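Local coordinates for N(G),N(G)-dimethylarginine dimethylaminohydrolase (Pseudomonas aeruginosa, PDB 1H70), which hydrolyses N(G)-methylated arginines, both the monomethyl and the asymmetric dimethyl form, to citrulline and methylamine or dimethylamine, at residues A204-V209 with I214-Y219; V236-Y241 with G246-M251; F126-G129 with R133-A136. The protein carries 1 engineered substitution. All coordinates share one frame; numbering follows the deposited sequence.

Overall arrangement
All three contacts are buried, yet they differ in chemistry. Contact 1 is part of a beta hairpin, two backbone hydrogen bonds with apolar side chains beside them. Contact 2, with its centre about 9 Å away, holds one backbone bond and a sulfur-over-ring contact, and touches contact 1 directly: M215 O lies 2.9 Å from V236 N, which ties the hairpin to the strand that follows it. Contact 3 stands on the opposite side of the chain's centre, about 21 Å from contact 2 centre to centre, and has no hydrogen bond between its segments. Citrulline bridges contacts 2 and 3, its ureido end at S250 and its carboxylate at R133.

Contact 1: A204-V209 with I214-Y219; sequences ANCIWV and IMPAGY
I207 and I214 face each other as an antiparallel, hydrogen-bonded pair whose two backbone bonds close a ring: I207 N donates to I214 O at 3.0 Å, and I214 N returns a bond to I207 O at 2.9 Å. Both donors lie in the carbonyl plane, the first bond nearly straight at 171° and the second more bent at 158°. The two isoleucine side chains leave the same face of the sheet side by side. I207 places CG1 between its backbone N and carbonyl carbon (chi1 53°), which brings CG1 to 3.7 Å from I214 CB. This is the hairpin of strands 207-209 and 212-216, and the latter strand pairs on its other edge, in parallel, with strand 232-236. Beyond the bridge, at C206 and M215, the chains stay close without further bonds between them. There C206 SG packs against M215 CB at 3.4 Å and sits 4.1 Å from P216 CD, while N205 O approaches the same P216 CD at 3.6 Å. Helix 29-43 (Y39, A42, L43) and V248 of the 246-251 loop cover the isoleucine side, while on the other face I226 of helix 220-227 packs on C206, and T222 and R223 on M215.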
loop_
_atom_site.group_PDB
_atom_site.type_symbol
_atom_site.label_atom_id
_atom_site.label_comp_id
_atom_site.label_asym_id
_atom_site.label_seq_id
_atom_site.Cartn_x
_atom_site.Cartn_y
_atom_site.Cartn_z
ATOM N N ALA A 204 -7.461 0.117 9.458
ATOM C CA ALA A 204 -7.463 -1.175 8.765
ATOM C C ALA A 204 -6.244 -1.212 7.852
ATOM O O ALA A 204 -5.846 -2.278 7.368
ATOM C CB ALA A 204 -8.705 -1.372 7.931
ATOM N N ASN A 205 -5.691 -0.023 7.572
ATOM C CA ASN A 205 -4.489 0.026 6.726
ATOM C C ASN A 205 -3.272 0.042 7.661
ATOM O O ASN A 205 -3.045 1.038 8.362
ATOM C CB ASN A 205 -4.553 1.262 5.828
ATOM C CG ASN A 205 -3.431 1.330 4.799
ATOM O OD1 ASN A 205 -3.682 1.409 3.589
ATOM N ND2 ASN A 205 -2.215 1.354 5.253
ATOM N N CYS A 206 -2.561 -1.094 7.749
ATOM C CA CYS A 206 -1.367 -1.271 8.571
ATOM C C CYS A 206 -0.379 -2.107 7.765
ATOM O O CYS A 206 -0.767 -2.721 6.787
ATOM C CB CYS A 206 -1.644 -2.027 9.880
ATOM S SG CYS A 206 -2.735 -1.167 11.030
ATOM N N ILE A 207 0.898 -2.103 8.163
ATOM C CA ILE A 207 1.873 -2.960 7.473
ATOM C C ILE A 207 2.687 -3.870 8.369
ATOM O O ILE A 207 3.270 -3.459 9.359
ATOM C CB ILE A 207 2.875 -2.149 6.608
ATOM C CG1 ILE A 207 3.544 -1.045 7.430
ATOM C CG2 ILE A 207 2.180 -1.604 5.363
ATOM C CD1 ILE A 207 4.586 -0.231 6.612
ATOM N N TRP A 208 2.729 -5.145 7.987
ATOM C CA TRP A 208 3.574 -6.109 8.649
ATOM C C TRP A 208 4.934 -5.947 7.977
ATOM O O TRP A 208 5.011 -5.876 6.742
ATOM C CB TRP A 208 3.070 -7.534 8.411
ATOM C CG TRP A 208 3.970 -8.618 8.942
ATOM C CD1 TRP A 208 3.877 -9.192 10.188
ATOM C CD2 TRP A 208 5.064 -9.235 8.285
ATOM N NE1 TRP A 208 4.865 -10.137 10.335
ATOM C CE2 TRP A 208 5.597 -10.202 9.167
ATOM C CE3 TRP A 208 5.650 -9.090 7.019
ATOM C CZ2 TRP A 208 6.704 -10.991 8.840
ATOM C CZ3 TRP A 208 6.740 -9.892 6.681
ATOM C CH2 TRP A 208 7.252 -10.841 7.580
ATOM N N VAL A 209 5.994 -5.863 8.774
ATOM C CA VAL A 209 7.363 -5.837 8.250
ATOM C C VAL A 209 8.226 -6.640 9.236
ATOM O O VAL A 209 8.581 -6.156 10.318
ATOM C CB VAL A 209 7.988 -4.398 8.168
ATOM C CG1 VAL A 209 9.355 -4.469 7.471
ATOM C CG2 VAL A 209 7.100 -3.386 7.424
ATOM N N ILE A 214 3.547 -1.751 11.662
ATOM C CA ILE A 214 3.534 -0.288 11.718
ATOM C C ILE A 214 2.106 0.176 11.462
ATOM O O ILE A 214 1.486 -0.250 10.472
ATOM C CB ILE A 214 4.529 0.321 10.718
ATOM C CG1 ILE A 214 5.971 -0.030 11.149
ATOM C CG2 ILE A 214 4.367 1.839 10.669
ATOM C CD1 ILE A 214 7.045 0.324 10.126
ATOM N N MET A 215 1.553 0.998 12.346
ATOM C CA MET A 215 0.157 1.401 12.197
ATOM C C MET A 215 0.029 2.882 12.537
ATOM O O MET A 215 0.925 3.440 13.200
ATOM C CB MET A 215 -0.730 0.583 13.167
ATOM C CG MET A 215 -0.486 1.001 14.609
ATOM S SD MET A 215 -1.565 0.157 15.825
ATOM C CE MET A 215 -3.129 0.710 15.255
ATOM N N PRO A 216 -1.061 3.511 12.101
ATOM C CA PRO A 216 -1.316 4.924 12.426
ATOM C C PRO A 216 -1.531 5.094 13.934
ATOM O O PRO A 216 -2.127 4.225 14.616
ATOM C CB PRO A 216 -2.613 5.240 11.678
ATOM C CG PRO A 216 -3.269 3.921 11.433
ATOM C CD PRO A 216 -2.140 2.932 11.281
ATOM N N ALA A 217 -1.029 6.204 14.461
ATOM C CA ALA A 217 -1.186 6.493 15.889
ATOM C C ALA A 217 -2.596 7.045 16.131
ATOM O O ALA A 217 -3.141 7.707 15.249
ATOM C CB ALA A 217 -0.160 7.500 16.331
ATOM N N GLY A 218 -3.170 6.755 17.301
ATOM C CA GLY A 218 -4.504 7.235 17.631
ATOM C C GLY A 218 -5.654 6.253 17.460
ATOM O O GLY A 218 -6.823 6.657 17.438
ATOM N N TYR A 219 -5.353 4.961 17.356
ATOM C CA TYR A 219 -6.362 3.914 17.151
ATOM C C TYR A 219 -6.085 2.817 18.177
ATOM O O TYR A 219 -5.558 1.756 17.883
ATOM C CB TYR A 219 -6.324 3.447 15.678
ATOM C CG TYR A 219 -6.579 4.625 14.731
ATOM C CD1 TYR A 219 -5.528 5.292 14.108
ATOM C CD2 TYR A 219 -7.873 5.104 14.512
ATOM C CE1 TYR A 219 -5.777 6.384 13.273
ATOM C CE2 TYR A 219 -8.116 6.181 13.685
ATOM C CZ TYR A 219 -7.065 6.820 13.059
ATOM O OH TYR A 219 -7.337 7.900 12.239
#

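Contact 2: V236-Y241 with G246-M251; sequences VDTSEY and GGVSSM. Engineered in segment 246-251: S250 (natural residue Cys). With CIR (citrulline), chain B.
M251 lays its sulfur over the Y241 ring, a Met-aromatic contact in which SD stands 3.6 Å from the ring centroid and only 6° off the ring normal. The two side chains cross at about a right angle, so the sulfur meets all six ring carbons at similar range instead of touching an edge. A bend at the last torsion of M251 (chi3 -65°) turns its methyl aside, and CE ends 4.0 Å from T238 CG2. That same threonine methyl meets V248 CG1 at 3.9 Å, the two side chains crossing steeply. Y241, M251, T238 and V248 thus make one continuous apolar patch.

The backbone adds a single bond, from G246 N to Y241 O at 3.0 Å, with the donor 47° above the carbonyl plane. It ties the short helix 239-242 to the loop carrying the residue inferred to be the nucleophile, a segment with helical backbone angles at 248-250 but no regular helical bonding.

Away from the patch, the looser, solvent side is at D237, which is exposed, touches nothing in 246-251 and instead forms an Asx turn, its OD1 accepting from S239 N. The polar ends of the packed residues are engaged outside the two segments, T238 OG1 with Y202 OH and Y241 OH with A32 O.

Facing the ligand, the engineered S250, a cysteine in the natural enzyme, donates from OG to citrulline O7, at a very short 2.5 Å whose exact length should not be pressed. G247 N donates to this same OG at 2.9 Å, so a backbone N-H of the same loop also contacts this oxygen, which lies beside the ureido carbon.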
loop_
_atom_site.group_PDB
_atom_site.type_symbol
_atom_site.label_atom_id
_atom_site.label_comp_id
_atom_site.label_asym_id
_atom_site.label_seq_id
_atom_site.Cartn_x
_atom_site.Cartn_y
_atom_site.Cartn_z
ATOM N N VAL A 236 2.797 5.341 14.343
ATOM C CA VAL A 236 3.316 6.531 13.666
ATOM C C VAL A 236 2.147 7.432 13.286
ATOM O O VAL A 236 1.211 6.987 12.628
ATOM C CB VAL A 236 4.096 6.174 12.364
ATOM C CG1 VAL A 236 4.497 7.446 11.613
ATOM C CG2 VAL A 236 5.332 5.375 12.675
ATOM N N ASP A 237 2.190 8.707 13.670
ATOM C CA ASP A 237 1.056 9.579 13.309
ATOM C C ASP A 237 1.110 9.880 11.817
ATOM O O ASP A 237 2.137 10.352 11.333
ATOM C CB ASP A 237 1.127 10.872 14.141
ATOM C CG ASP A 237 -0.075 11.793 13.971
ATOM O OD1 ASP A 237 -1.089 11.445 13.317
ATOM O OD2 ASP A 237 -0.046 12.919 14.536
ATOM N N THR A 238 0.047 9.557 11.072
ATOM C CA THR A 238 0.010 9.831 9.632
ATOM C C THR A 238 -1.187 10.720 9.276
ATOM O O THR A 238 -1.713 10.672 8.167
ATOM C CB THR A 238 -0.065 8.544 8.769
ATOM O OG1 THR A 238 -1.248 7.772 9.097
ATOM C CG2 THR A 238 1.134 7.614 9.006
ATOM N N SER A 239 -1.611 11.554 10.210
ATOM C CA SER A 239 -2.781 12.398 10.015
ATOM C C SER A 239 -2.747 13.244 8.742
ATOM O O SER A 239 -3.789 13.472 8.131
ATOM C CB SER A 239 -2.971 13.308 11.233
ATOM O OG SER A 239 -2.074 14.406 11.192
ATOM N N GLU A 240 -1.581 13.708 8.330
ATOM C CA GLU A 240 -1.511 14.551 7.126
ATOM C C GLU A 240 -1.732 13.726 5.860
ATOM O O GLU A 240 -2.217 14.253 4.859
ATOM C CB GLU A 240 -0.195 15.321 7.092
ATOM C CG GLU A 240 -0.041 16.277 8.273
ATOM C CD GLU A 240 -1.312 17.072 8.589
ATOM O OE1 GLU A 240 -1.664 18.048 7.879
ATOM O OE2 GLU A 240 -1.961 16.700 9.584
ATOM N N TYR A 241 -1.410 12.436 5.918
ATOM C CA TYR A 241 -1.652 11.575 4.747
ATOM C C TYR A 241 -3.103 11.103 4.719
ATOM O O TYR A 241 -3.677 10.914 3.640
ATOM C CB TYR A 241 -0.611 10.455 4.675
ATOM C CG TYR A 241 0.765 11.079 4.614
ATOM C CD1 TYR A 241 1.550 11.195 5.751
ATOM C CD2 TYR A 241 1.243 11.602 3.422
ATOM C CE1 TYR A 241 2.803 11.797 5.688
ATOM C CE2 TYR A 241 2.486 12.190 3.338
ATOM C CZ TYR A 241 3.256 12.298 4.469
ATOM O OH TYR A 241 4.493 12.905 4.402
ATOM N N GLY A 246 -4.422 8.385 2.228
ATOM C CA GLY A 246 -3.286 7.473 2.226
ATOM C C GLY A 246 -2.869 7.125 3.655
ATOM O O GLY A 246 -3.172 7.873 4.593
ATOM N N GLY A 247 -2.133 6.031 3.799
ATOM C CA GLY A 247 -1.645 5.573 5.089
ATOM C C GLY A 247 -0.271 4.919 4.989
ATOM O O GLY A 247 0.491 5.148 4.048
ATOM N N VAL A 248 0.022 4.065 5.972
ATOM C CA VAL A 248 1.289 3.385 6.027
ATOM C C VAL A 248 1.529 2.389 4.892
ATOM O O VAL A 248 2.665 2.250 4.510
ATOM C CB VAL A 248 1.562 2.738 7.416
ATOM C CG1 VAL A 248 1.613 3.806 8.507
ATOM C CG2 VAL A 248 0.528 1.695 7.786
ATOM N N SER A 249 0.520 1.703 4.343
ATOM C CA SER A 249 0.834 0.763 3.258
ATOM C C SER A 249 1.197 1.565 2.018
ATOM O O SER A 249 2.062 1.213 1.242
ATOM C CB SER A 249 -0.336 -0.178 2.917
ATOM O OG SER A 249 -1.264 0.493 2.089
ATOM N N SER A 250 0.531 2.693 1.871
ATOM C CA SER A 250 0.663 3.587 0.718
ATOM C C SER A 250 2.035 4.167 0.496
ATOM O O SER A 250 2.403 4.469 -0.646
ATOM C CB SER A 250 -0.267 4.789 0.959
ATOM O OG SER A 250 -1.464 4.322 1.578
ATOM N N MET A 251 2.750 4.387 1.588
ATOM C CA MET A 251 4.009 5.097 1.577
ATOM C C MET A 251 5.270 4.280 1.339
ATOM O O MET A 251 6.387 4.833 1.403
ATOM C CB MET A 251 4.072 5.954 2.849
ATOM C CG MET A 251 3.077 7.121 2.690
ATOM S SD MET A 251 3.242 8.374 3.989
ATOM C CE MET A 251 2.749 7.320 5.363
HETATM C C CIR B . -4.637 9.361 -4.464
HETATM O O CIR B . -4.211 8.630 -5.410
HETATM O OXT CIR B . -5.859 9.800 -4.488
HETATM C CA CIR B . -3.750 9.659 -3.285
HETATM N N CIR B . -4.108 10.970 -2.710
HETATM C C3 CIR B . -3.891 8.537 -2.227
HETATM C C4 CIR B . -3.290 7.231 -2.777
HETATM C C5 CIR B . -3.464 6.127 -1.749
HETATM N N6 CIR B . -2.841 4.878 -2.208
HETATM C C7 CIR B . -2.686 3.791 -1.469
HETATM O O7 CIR B . -3.054 3.722 -0.286
HETATM N N8 CIR B . -2.088 2.722 -2.028
#

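Contact 3: F126-G129 with R133-A136; sequences FYIG and RTNA. With CIR (citrulline), chain B.
The end of strand 125-130 meets the loop leading into helix 136-148, a loop whose R133 reaches out to the carboxylate of the bound citrulline. The contact between the segments is small and rests on one threonine methyl. T134 CG2 lies 3.4 Å from G129 O and 3.9 Å from I128 CG2, with the I128 and T134 side chains crossing at about a right angle. The first torsion explains which branch touches: CG2 points opposite the backbone N (OG1 chi1 -68°), while OG1 hydrogen-bonds outside the segments to D118 OD2 and E115 N.

R133, one residue earlier, turns the other way and binds the ligand. Its guanidinium meets the citrulline carboxylate edge-on, the carboxylate carbon lying in the guanidinium plane. NH1 donates to citrulline O at 2.9 Å and NH2 to OXT at 3.1 Å, with N-H...O angles of 166° and 170°. Two nearly straight, side-by-side bonds should fix the rotation of the carboxylate, and E115 forms a salt bridge to the same NH1.

N135 caps the helix that follows, its OD1 accepting from G138 N. I128 faces that helix as well, touching A139, M142 and I143. Its strand runs in the middle of a three-stranded mixed sheet, antiparallel to 119-122 on one edge and parallel to 152-157 on the other.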
loop_
_atom_site.group_PDB
_atom_site.type_symbol
_atom_site.label_atom_id
_atom_site.label_comp_id
_atom_site.label_asym_id
_atom_site.label_seq_id
_atom_site.Cartn_x
_atom_site.Cartn_y
_atom_site.Cartn_z
ATOM N N PHE A 126 -2.186 -13.175 -4.864
ATOM C CA PHE A 126 -2.380 -11.714 -4.881
ATOM C C PHE A 126 -3.836 -11.357 -5.106
ATOM O O PHE A 126 -4.389 -11.655 -6.161
ATOM C CB PHE A 126 -1.495 -11.060 -5.954
ATOM C CG PHE A 126 -0.017 -11.145 -5.654
ATOM C CD1 PHE A 126 0.685 -12.318 -5.915
ATOM C CD2 PHE A 126 0.652 -10.082 -5.092
ATOM C CE1 PHE A 126 2.056 -12.390 -5.625
ATOM C CE2 PHE A 126 1.998 -10.141 -4.795
ATOM C CZ PHE A 126 2.700 -11.319 -5.063
ATOM N N TYR A 127 -4.479 -10.728 -4.111
ATOM C CA TYR A 127 -5.876 -10.333 -4.244
ATOM C C TYR A 127 -5.875 -8.933 -4.837
ATOM O O TYR A 127 -5.191 -8.044 -4.319
ATOM C CB TYR A 127 -6.604 -10.263 -2.896
ATOM C CG TYR A 127 -6.767 -11.602 -2.248
ATOM C CD1 TYR A 127 -5.831 -12.054 -1.351
ATOM C CD2 TYR A 127 -7.861 -12.407 -2.541
ATOM C CE1 TYR A 127 -5.956 -13.301 -0.732
ATOM C CE2 TYR A 127 -8.005 -13.662 -1.935
ATOM C CZ TYR A 127 -7.031 -14.096 -1.043
ATOM O OH TYR A 127 -7.166 -15.348 -0.411
ATOM N N ILE A 128 -6.632 -8.758 -5.911
ATOM C CA ILE A 128 -6.671 -7.496 -6.635
ATOM C C ILE A 128 -8.066 -6.873 -6.676
ATOM O O ILE A 128 -8.991 -7.461 -7.250
ATOM C CB ILE A 128 -6.214 -7.727 -8.091
ATOM C CG1 ILE A 128 -4.829 -8.351 -8.164
ATOM C CG2 ILE A 128 -6.239 -6.381 -8.840
ATOM C CD1 ILE A 128 -4.411 -8.681 -9.611
ATOM N N GLY A 129 -8.230 -5.687 -6.077
ATOM C CA GLY A 129 -9.539 -5.045 -6.085
ATOM C C GLY A 129 -9.896 -4.369 -7.405
ATOM O O GLY A 129 -9.035 -3.780 -8.093
ATOM N N ARG A 133 -9.713 2.988 -9.724
ATOM C CA ARG A 133 -8.324 3.131 -10.156
ATOM C C ARG A 133 -7.754 1.876 -10.857
ATOM O O ARG A 133 -6.830 1.972 -11.659
ATOM C CB ARG A 133 -7.444 3.460 -8.958
ATOM C CG ARG A 133 -7.863 4.738 -8.214
ATOM C CD ARG A 133 -7.613 5.998 -9.048
ATOM N NE ARG A 133 -8.022 7.216 -8.330
ATOM C CZ ARG A 133 -7.272 7.759 -7.404
ATOM N NH1 ARG A 133 -6.083 7.239 -7.101
ATOM N NH2 ARG A 133 -7.669 8.876 -6.790
ATOM N N THR A 134 -8.272 0.706 -10.514
ATOM C CA THR A 134 -7.814 -0.551 -11.098
ATOM C C THR A 134 -8.962 -1.216 -11.822
ATOM O O THR A 134 -9.872 -1.698 -11.150
ATOM C CB THR A 134 -7.304 -1.473 -9.987
ATOM O OG1 THR A 134 -6.098 -0.901 -9.453
ATOM C CG2 THR A 134 -6.895 -2.884 -10.523
ATOM N N ASN A 135 -8.897 -1.266 -13.158
ATOM C CA ASN A 135 -9.976 -1.871 -13.933
ATOM C C ASN A 135 -9.747 -3.365 -14.194
ATOM O O ASN A 135 -8.672 -3.887 -13.976
ATOM C CB ASN A 135 -10.273 -1.063 -15.197
ATOM C CG ASN A 135 -9.183 -1.085 -16.231
ATOM O OD1 ASN A 135 -8.264 -1.918 -16.199
ATOM N ND2 ASN A 135 -9.292 -0.160 -17.201
ATOM N N ALA A 136 -10.800 -4.058 -14.619
ATOM C CA ALA A 136 -10.744 -5.491 -14.875
ATOM C C ALA A 136 -9.676 -5.912 -15.896
ATOM O O ALA A 136 -9.109 -6.995 -15.803
ATOM C CB ALA A 136 -12.128 -5.950 -15.340
HETATM C C CIR B . -4.637 9.361 -4.464
HETATM O O CIR B . -4.211 8.630 -5.410
HETATM O OXT CIR B . -5.859 9.800 -4.488
HETATM C CA CIR B . -3.750 9.659 -3.285
HETATM N N CIR B . -4.108 10.970 -2.710
HETATM C C3 CIR B . -3.891 8.537 -2.227
HETATM C C4 CIR B . -3.290 7.231 -2.777
HETATM C C5 CIR B . -3.464 6.127 -1.749
HETATM N N6 CIR B . -2.841 4.878 -2.208
HETATM C C7 CIR B . -2.686 3.791 -1.469
HETATM O O7 CIR B . -3.054 3.722 -0.286
HETATM N N8 CIR B . -2.088 2.722 -2.028
#